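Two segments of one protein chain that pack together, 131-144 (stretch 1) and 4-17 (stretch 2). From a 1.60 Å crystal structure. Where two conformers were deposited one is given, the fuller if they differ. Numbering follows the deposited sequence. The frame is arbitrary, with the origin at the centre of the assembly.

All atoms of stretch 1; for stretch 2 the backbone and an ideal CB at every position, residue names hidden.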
# COMPACT_ATOMS: atom_id res chain seq x y z
N TRP A 131 35.07 -27.15 -23.27
CA TRP A 131 34.01 -27.14 -22.30
C TRP A 131 33.87 -25.74 -21.78
O TRP A 131 34.85 -25.02 -21.70
CB TRP A 131 34.35 -28.09 -21.15
CG TRP A 131 34.30 -29.46 -21.55
CD1 TRP A 131 35.36 -30.22 -21.93
CD2 TRP A 131 33.15 -30.29 -21.65
NE1 TRP A 131 34.95 -31.48 -22.27
CE2 TRP A 131 33.59 -31.55 -22.09
CE3 TRP A 131 31.79 -30.10 -21.40
CZ2 TRP A 131 32.72 -32.62 -22.29
CZ3 TRP A 131 30.93 -31.17 -21.60
CH2 TRP A 131 31.40 -32.41 -22.04
N LEU A 132 32.63 -25.38 -21.48
CA LEU A 132 32.28 -24.14 -20.81
C LEU A 132 31.95 -24.50 -19.37
O LEU A 132 30.91 -25.11 -19.09
CB LEU A 132 31.09 -23.50 -21.51
CG LEU A 132 30.59 -22.13 -21.10
CD1 LEU A 132 31.71 -21.11 -21.03
CD2 LEU A 132 29.50 -21.72 -22.08
N GLN A 133 32.85 -24.14 -18.46
CA GLN A 133 32.67 -24.39 -17.04
C GLN A 133 31.87 -23.31 -16.38
O GLN A 133 31.16 -23.59 -15.43
CB GLN A 133 34.02 -24.47 -16.33
CG GLN A 133 34.97 -25.48 -16.87
CD GLN A 133 34.45 -26.90 -16.78
OE1 GLN A 133 33.63 -27.21 -15.91
NE2 GLN A 133 34.93 -27.77 -17.64
N ASP A 134 32.00 -22.08 -16.87
CA ASP A 134 31.25 -20.96 -16.33
C ASP A 134 30.08 -20.63 -17.27
O ASP A 134 30.23 -19.96 -18.32
CB ASP A 134 32.20 -19.80 -16.06
CG ASP A 134 33.38 -20.23 -15.16
OD1 ASP A 134 33.15 -20.59 -13.98
OD2 ASP A 134 34.52 -20.26 -15.64
N VAL A 135 28.91 -21.12 -16.86
CA VAL A 135 27.70 -21.02 -17.65
C VAL A 135 26.93 -19.75 -17.27
O VAL A 135 26.99 -19.30 -16.12
CB VAL A 135 26.85 -22.29 -17.47
CG1 VAL A 135 25.47 -22.15 -18.14
CG2 VAL A 135 27.63 -23.48 -18.05
N HIS A 136 26.27 -19.17 -18.27
CA HIS A 136 25.39 -17.99 -18.11
C HIS A 136 23.98 -18.27 -18.64
O HIS A 136 23.82 -18.85 -19.74
CB HIS A 136 25.97 -16.81 -18.89
CG HIS A 136 27.28 -16.35 -18.35
ND1 HIS A 136 27.38 -15.35 -17.40
CD2 HIS A 136 28.54 -16.79 -18.56
CE1 HIS A 136 28.65 -15.17 -17.09
NE2 HIS A 136 29.37 -16.03 -17.78
N VAL A 137 22.98 -17.86 -17.86
CA VAL A 137 21.58 -18.02 -18.21
C VAL A 137 20.85 -16.72 -17.95
O VAL A 137 21.30 -15.90 -17.14
CB VAL A 137 20.91 -19.18 -17.46
CG1 VAL A 137 21.61 -20.48 -17.84
CG2 VAL A 137 20.97 -18.95 -15.97
N TYR A 138 19.77 -16.53 -18.67
CA TYR A 138 19.15 -15.23 -18.86
C TYR A 138 17.60 -15.31 -18.76
O TYR A 138 16.89 -14.93 -19.69
CB TYR A 138 19.57 -14.67 -20.22
CG TYR A 138 21.05 -14.46 -20.36
CD1 TYR A 138 21.65 -13.25 -20.00
CD2 TYR A 138 21.86 -15.48 -20.82
CE1 TYR A 138 23.02 -13.07 -20.10
CE2 TYR A 138 23.23 -15.32 -20.91
CZ TYR A 138 23.80 -14.11 -20.55
OH TYR A 138 25.16 -13.95 -20.64
N PRO A 139 17.08 -15.81 -17.64
CA PRO A 139 15.63 -15.86 -17.44
C PRO A 139 14.99 -14.46 -17.48
O PRO A 139 15.60 -13.50 -16.99
CB PRO A 139 15.52 -16.49 -16.05
CG PRO A 139 16.77 -16.02 -15.37
CD PRO A 139 17.82 -16.19 -16.42
N LYS A 140 13.82 -14.35 -18.11
CA LYS A 140 13.07 -13.10 -18.21
C LYS A 140 11.98 -13.04 -17.16
O LYS A 140 11.31 -14.02 -16.87
CB LYS A 140 12.40 -12.98 -19.59
CG LYS A 140 13.26 -12.40 -20.69
CD LYS A 140 14.58 -13.11 -20.94
CE LYS A 140 14.59 -14.17 -22.05
NZ LYS A 140 16.00 -14.70 -22.25
N HIS A 141 11.79 -11.85 -16.60
CA HIS A 141 10.66 -11.57 -15.73
C HIS A 141 10.04 -10.27 -16.20
O HIS A 141 10.59 -9.56 -17.04
CB HIS A 141 11.06 -11.43 -14.27
CG HIS A 141 11.96 -10.27 -14.02
ND1 HIS A 141 13.33 -10.36 -14.06
CD2 HIS A 141 11.67 -8.96 -13.81
CE1 HIS A 141 13.86 -9.16 -13.86
NE2 HIS A 141 12.87 -8.30 -13.69
N GLN A 142 8.85 -9.97 -15.69
CA GLN A 142 8.15 -8.75 -16.05
C GLN A 142 7.89 -7.94 -14.81
O GLN A 142 7.54 -8.45 -13.77
CB GLN A 142 6.84 -9.01 -16.83
CG GLN A 142 7.02 -9.67 -18.21
CD GLN A 142 7.20 -11.16 -18.18
OE1 GLN A 142 6.37 -11.90 -17.64
NE2 GLN A 142 8.31 -11.63 -18.76
N ALA A 143 8.08 -6.64 -14.95
CA ALA A 143 7.88 -5.72 -13.86
C ALA A 143 6.39 -5.50 -13.58
O ALA A 143 5.53 -5.61 -14.45
CB ALA A 143 8.56 -4.37 -14.19
N LEU A 144 6.13 -5.16 -12.33
CA LEU A 144 4.85 -4.67 -11.85
C LEU A 144 4.97 -3.16 -11.65
O LEU A 144 5.91 -2.65 -11.01
CB LEU A 144 4.49 -5.33 -10.52
CG LEU A 144 4.05 -6.79 -10.69
CD1 LEU A 144 4.26 -7.58 -9.40
CD2 LEU A 144 2.61 -6.77 -11.12
N UNK A 4 35.28 -28.12 -11.74
CA UNK A 4 34.26 -27.30 -10.99
C UNK A 4 33.66 -26.18 -11.86
O UNK A 4 34.37 -25.48 -12.58
CB UNK A 4 34.89 -26.68 -9.75
N UNK A 5 32.35 -26.03 -11.74
CA UNK A 5 31.58 -25.27 -12.70
C UNK A 5 30.88 -24.13 -11.96
O UNK A 5 30.91 -24.06 -10.74
CB UNK A 5 30.57 -26.16 -13.43
N UNK A 6 30.28 -23.22 -12.72
CA UNK A 6 29.46 -22.17 -12.11
C UNK A 6 28.30 -21.83 -13.03
O UNK A 6 28.37 -22.05 -14.24
CB UNK A 6 30.29 -20.92 -11.82
N UNK A 7 27.21 -21.36 -12.41
CA UNK A 7 26.05 -20.83 -13.13
C UNK A 7 25.87 -19.38 -12.72
O UNK A 7 25.65 -19.07 -11.55
CB UNK A 7 24.79 -21.64 -12.84
N UNK A 8 25.95 -18.49 -13.72
CA UNK A 8 25.71 -17.08 -13.55
C UNK A 8 24.30 -16.79 -14.06
O UNK A 8 24.03 -16.92 -15.28
CB UNK A 8 26.76 -16.24 -14.28
N UNK A 9 23.40 -16.43 -13.14
CA UNK A 9 22.03 -16.10 -13.50
C UNK A 9 21.91 -14.59 -13.67
O UNK A 9 22.10 -13.83 -12.73
CB UNK A 9 21.05 -16.61 -12.45
N UNK A 10 21.50 -14.18 -14.88
CA UNK A 10 21.19 -12.79 -15.19
C UNK A 10 19.68 -12.61 -15.34
O UNK A 10 19.07 -13.16 -16.25
CB UNK A 10 21.91 -12.35 -16.46
N UNK A 11 19.09 -11.79 -14.49
CA UNK A 11 17.67 -11.63 -14.45
C UNK A 11 17.30 -10.50 -15.38
O UNK A 11 17.57 -9.35 -15.10
CB UNK A 11 17.18 -11.37 -13.02
N UNK A 12 16.69 -10.84 -16.52
CA UNK A 12 16.34 -9.85 -17.53
C UNK A 12 14.89 -9.41 -17.40
O UNK A 12 13.99 -10.25 -17.24
CB UNK A 12 16.59 -10.41 -18.93
N UNK A 13 14.65 -8.11 -17.48
CA UNK A 13 13.30 -7.57 -17.52
C UNK A 13 12.83 -7.44 -18.96
O UNK A 13 13.40 -6.66 -19.73
CB UNK A 13 13.24 -6.22 -16.81
N UNK A 14 11.78 -8.17 -19.34
CA UNK A 14 11.24 -8.06 -20.70
C UNK A 14 10.48 -9.30 -21.08
O UNK A 14 10.35 -10.23 -20.27
CB UNK A 14 12.36 -7.81 -21.71
N UNK A 15 9.98 -9.31 -22.32
CA UNK A 15 9.15 -10.40 -22.81
C UNK A 15 9.97 -11.33 -23.71
O UNK A 15 10.69 -10.87 -24.58
CB UNK A 15 7.94 -9.85 -23.57
N UNK A 16 9.88 -12.66 -23.46
CA UNK A 16 10.61 -13.61 -24.32
C UNK A 16 10.13 -13.55 -25.76
O UNK A 16 8.96 -13.24 -26.01
CB UNK A 16 10.46 -15.04 -23.79
N UNK A 17 11.01 -13.87 -26.71
CA UNK A 17 10.64 -13.91 -28.14
C UNK A 17 10.01 -15.24 -28.59
O UNK A 17 9.04 -15.24 -29.37
CB UNK A 17 11.88 -13.64 -28.99

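Stretch 2 runs parallel to stretch 1, and backbone hydrogen bonds from position 6 to position 14 fix the register, so each CB has a defined neighbourhood.

Position 4 has nothing of stretch 1 within 5.5 Å of its CB; almost any side chain would fit, and Arg4 points away. At position 5 the CB points sideways, 3.3 Å from Gln133 O, an acceptor already engaged by the backbone N of position 6 but within reach of a small hydroxyl side chain. Thr5 OG1 donates to Gln133 O at a very short 2.4 Å, so this oxygen takes two donors.

The CB of position 6 lies 3.6 Å from Asp134 OD1, which favours a short donor; serine or threonine would suit. Ser6 has OG donating to Asp134 OD1 at 2.7 Å, and a water bridges Ser6 OG and Val135 O.

Position 7 is on the face carrying Val135 and Val137, where any aliphatic chain would serve. Ile7 places CG2 4.1 Å from Val137 CG2.

At position 8 the CB is 3.3 Å from His136 ND1, leaving little room beside the imidazole; a small residue is expected. It is Ala8.

Position 9 returns to the valine face, its CB 4.2 Å from Val137 CG2, so a branched aliphatic suits. Val9 sets CG1 3.8 Å from Pro139 CG and CG2 4.0 Å from Val137 CG2.

Position 10 points sideways, with Tyr138 CD1 3.7 Å from its CB and the polar His136 ring nearby. A flat side chain with a polar end would exploit both. His10 does: NE2 hydrogen-bonds His136 ND1 at 2.8 Å, the two rings meeting rim to rim, while its ring lies nearly parallel to that of Tyr138 but slid apart.

Position 11 points away overall, its CB 4.1 Å from His141 CE1; several residues are possible, and Ala11 is found.

At position 12 the CB is 3.9 Å from Lys140 CD, with Tyr138 near, inviting a sizeable apolar chain. Leu12 fits, CD2 reaching 3.9 Å from Tyr138 CB.

Position 13 has its CB 3.8 Å from His141 NE2, and a long flexible chain could continue toward Ala143. Met13 puts SD 3.7 Å from Ala143 CB, while its CA sits over the His141 ring.

Position 14 has phi/psi of 157/-179, at which a CB would jam against the preceding carbonyl: Gly14, whose O accepts from Gln142 NE2 at 2.9 Å.

Positions 15 to 17 are permissive; Leu15 brings CD2 3.7 Å from Gln142 CG, and Pro16 and Thr17 follow.

Stretch 2, residues 4-17: RTSIAVHALMGLPT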
# COMPACT_ATOMS: atom_id res chain seq x y z
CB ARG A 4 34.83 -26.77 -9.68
CG ARG A 4 35.29 -27.95 -8.82
CD ARG A 4 35.25 -27.70 -7.34
NE ARG A 4 33.90 -27.61 -6.76
CZ ARG A 4 33.06 -28.64 -6.61
NH1 ARG A 4 33.37 -29.85 -7.05
NH2 ARG A 4 31.88 -28.43 -6.04
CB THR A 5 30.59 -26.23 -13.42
OG1 THR A 5 30.19 -25.68 -14.69
CG2 THR A 5 29.37 -26.52 -12.56
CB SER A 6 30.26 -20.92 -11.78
OG SER A 6 30.70 -20.25 -12.94
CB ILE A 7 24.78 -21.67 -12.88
CG1 ILE A 7 24.99 -23.09 -13.41
CG2 ILE A 7 23.58 -21.03 -13.60
CD1 ILE A 7 24.10 -24.11 -12.76
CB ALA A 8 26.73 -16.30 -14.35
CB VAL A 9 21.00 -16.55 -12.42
CG1 VAL A 9 19.60 -16.26 -12.90
CG2 VAL A 9 21.16 -18.03 -12.09
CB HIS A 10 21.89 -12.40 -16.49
CG HIS A 10 23.36 -12.66 -16.50
ND1 HIS A 10 24.27 -11.84 -15.87
CD2 HIS A 10 24.09 -13.67 -17.04
CE1 HIS A 10 25.49 -12.31 -16.05
NE2 HIS A 10 25.41 -13.42 -16.76
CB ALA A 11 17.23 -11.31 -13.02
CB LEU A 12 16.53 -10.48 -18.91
CG LEU A 12 17.94 -10.33 -19.46
CD1 LEU A 12 19.06 -10.53 -18.45
CD2 LEU A 12 18.10 -11.14 -20.74
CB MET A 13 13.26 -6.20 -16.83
CG MET A 13 11.93 -5.50 -16.98
SD MET A 13 11.78 -4.02 -15.99
CE MET A 13 13.14 -3.03 -16.65
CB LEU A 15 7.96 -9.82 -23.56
CG LEU A 15 6.95 -9.13 -22.64
CD1 LEU A 15 5.97 -8.24 -23.43
CD2 LEU A 15 6.24 -10.14 -21.77
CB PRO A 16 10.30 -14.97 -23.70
CG PRO A 16 9.64 -14.74 -22.39
CD PRO A 16 9.27 -13.29 -22.27
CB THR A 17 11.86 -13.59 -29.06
OG1 THR A 17 11.72 -12.25 -29.56
CG2 THR A 17 11.93 -14.55 -30.25
O HOH W 1 29.13 -18.65 -14.59
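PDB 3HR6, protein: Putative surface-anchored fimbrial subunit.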